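Local coordinates for protein DnaJ homolog subfamily C member 3 (Mus musculus, PDB 3IEG) that acts as an endoplasmic reticulum co-chaperone that binds misfolded proteins and attenuates eIF-2-alpha kinase signalling in the unfolded protein response, at residues A[85-90]-A[118-123]. Sequence-based numbering, arbitrary orientation.
Sequences GKLDEA and DEMQRL
The side-chain amide of Gln121 turns one face to Leu87, whose CD1 sits over it while CB lies obliquely off it, 3.7 Å from Gln121 CD. Asp88 OD1 approaches on the opposite side of the plane but beyond the edge of the amide, at a slant and 3.5 Å from Gln121 CD; carboxylate and amide planes are 47° apart. This is the stacking of consecutive tetratricopeptide repeats: the start of helix 87-98, in repeat 3, meets the long helix 104-132 where repeat 4 begins. Gln121 reaches across because its CG is anti to the backbone N (chi1 -162°) and the chain then bends at chi2. A glutamine suits this border, since its flat amide can cover a leucine and still meet a carboxylate at the exposed margin, although its modelled orientation is doubtful. Gly85 ends helix 71-84 in a Schellman motif and Lys86 N-caps the next helix. Leu87 follows, its branched apolar side chain suited to packing between the helices, where it also touches Leu82 and Cys150. Met120, modelled as selenomethionine, turns its flexible end away to helix 136-149, against Ile146 and Val149. What it offers Leu87 is its root: Met120 CB lies 3.7 Å from Leu87 CD1.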
loop_
_atom_site.group_PDB
_atom_site.type_symbol
_atom_site.label_atom_id
_atom_site.label_comp_id
_atom_site.label_asym_id
_atom_site.label_seq_id
_atom_site.Cartn_x
_atom_site.Cartn_y
_atom_site.Cartn_z
ATOM N N GLY A 85 13.731 11.596 -9.944
ATOM C CA GLY A 85 13.144 12.910 -9.677
ATOM C C GLY A 85 14.128 13.906 -9.078
ATOM O O GLY A 85 13.721 14.932 -8.521
ATOM N N LYS A 86 15.421 13.596 -9.171
ATOM C CA LYS A 86 16.465 14.546 -8.801
ATOM C C LYS A 86 16.672 15.498 -9.975
ATOM O O LYS A 86 17.636 15.382 -10.717
ATOM C CB LYS A 86 17.759 13.818 -8.416
ATOM C CG LYS A 86 17.674 13.051 -7.084
ATOM C CD LYS A 86 18.880 12.148 -6.874
ATOM C CE LYS A 86 19.110 11.763 -5.418
ATOM N NZ LYS A 86 17.969 10.977 -4.942
ATOM N N LEU A 87 15.740 16.431 -10.139
ATOM C CA LEU A 87 15.664 17.241 -11.350
ATOM C C LEU A 87 16.826 18.202 -11.532
ATOM O O LEU A 87 17.358 18.331 -12.626
ATOM C CB LEU A 87 14.329 17.983 -11.437
ATOM C CG LEU A 87 13.075 17.100 -11.408
ATOM C CD1 LEU A 87 11.858 17.972 -11.492
ATOM C CD2 LEU A 87 13.053 16.041 -12.510
ATOM N N ASP A 88 17.234 18.863 -10.462
ATOM C CA ASP A 88 18.369 19.772 -10.535
ATOM C C ASP A 88 19.664 19.071 -10.926
ATOM O O ASP A 88 20.415 19.576 -11.767
ATOM C CB ASP A 88 18.527 20.530 -9.216
ATOM C CG ASP A 88 17.382 21.504 -8.973
ATOM O OD1 ASP A 88 16.588 21.744 -9.910
ATOM O OD2 ASP A 88 17.270 22.028 -7.846
ATOM N N GLU A 89 19.919 17.915 -10.327
ATOM C CA GLU A 89 21.117 17.144 -10.628
ATOM C C GLU A 89 21.069 16.503 -12.009
ATOM O O GLU A 89 22.103 16.311 -12.642
ATOM C CB GLU A 89 21.328 16.060 -9.583
ATOM C CG GLU A 89 21.658 16.585 -8.227
ATOM C CD GLU A 89 21.092 15.709 -7.159
ATOM O OE1 GLU A 89 20.051 16.101 -6.579
ATOM O OE2 GLU A 89 21.662 14.615 -6.922
ATOM N N ALA A 90 19.871 16.163 -12.465
ATOM C CA ALA A 90 19.704 15.626 -13.802
ATOM C C ALA A 90 20.093 16.673 -14.845
ATOM O O ALA A 90 20.963 16.428 -15.691
ATOM C CB ALA A 90 18.275 15.153 -14.018
ATOM N N ASP A 118 12.779 19.959 -17.641
ATOM C CA ASP A 118 12.205 21.262 -17.465
ATOM C C ASP A 118 10.671 21.230 -17.389
ATOM O O ASP A 118 10.077 22.023 -16.655
ATOM C CB ASP A 118 12.677 22.172 -18.586
ATOM C CG ASP A 118 12.388 23.603 -18.300
ATOM O OD1 ASP A 118 13.152 24.198 -17.517
ATOM O OD2 ASP A 118 11.380 24.122 -18.829
ATOM N N GLU A 119 10.033 20.337 -18.144
ATOM C CA GLU A 119 8.620 20.048 -17.951
ATOM C C GLU A 119 8.340 19.580 -16.513
ATOM O O GLU A 119 7.462 20.115 -15.839
ATOM C CB GLU A 119 8.187 18.935 -18.873
ATOM C CG GLU A 119 7.632 19.343 -20.181
ATOM C CD GLU A 119 7.258 18.121 -21.012
ATOM O OE1 GLU A 119 7.826 17.960 -22.124
ATOM O OE2 GLU A 119 6.414 17.311 -20.538
HETATM N N MSE A 120 9.092 18.574 -16.067
HETATM C CA MSE A 120 8.968 18.015 -14.718
HETATM C C MSE A 120 9.198 19.065 -13.650
HETATM O O MSE A 120 8.511 19.080 -12.626
HETATM C CB MSE A 120 9.952 16.854 -14.510
HETATM C CG MSE A 120 9.823 15.764 -15.536
HETATM SE SE MSE A 120 8.006 15.067 -15.608
HETATM C CE MSE A 120 8.249 13.850 -14.152
ATOM N N GLN A 121 10.170 19.934 -13.908
ATOM C CA GLN A 121 10.580 20.976 -12.985
ATOM C C GLN A 121 9.439 21.992 -12.784
ATOM O O GLN A 121 9.214 22.486 -11.681
ATOM C CB GLN A 121 11.855 21.641 -13.519
ATOM C CG GLN A 121 12.630 22.435 -12.498
ATOM C CD GLN A 121 13.538 21.589 -11.634
ATOM O OE1 GLN A 121 14.689 21.344 -11.992
ATOM N NE2 GLN A 121 13.038 21.170 -10.470
ATOM N N ARG A 122 8.718 22.263 -13.866
ATOM C CA ARG A 122 7.569 23.150 -13.887
ATOM C C ARG A 122 6.370 22.485 -13.213
ATOM O O ARG A 122 5.633 23.127 -12.471
ATOM C CB ARG A 122 7.264 23.496 -15.349
ATOM C CG ARG A 122 6.040 24.352 -15.619
ATOM C CD ARG A 122 4.771 23.535 -15.957
ATOM N NE ARG A 122 3.896 24.252 -16.895
ATOM C CZ ARG A 122 3.272 25.410 -16.645
ATOM N NH1 ARG A 122 3.402 26.030 -15.472
ATOM N NH2 ARG A 122 2.513 25.960 -17.588
ATOM N N LEU A 123 6.183 21.195 -13.482
ATOM C CA LEU A 123 5.089 20.418 -12.905
ATOM C C LEU A 123 5.260 20.214 -11.400
ATOM O O LEU A 123 4.285 20.145 -10.661
ATOM C CB LEU A 123 4.966 19.061 -13.602
ATOM C CG LEU A 123 4.170 18.921 -14.901
ATOM C CD1 LEU A 123 4.386 17.533 -15.479
ATOM C CD2 LEU A 123 2.677 19.188 -14.686
#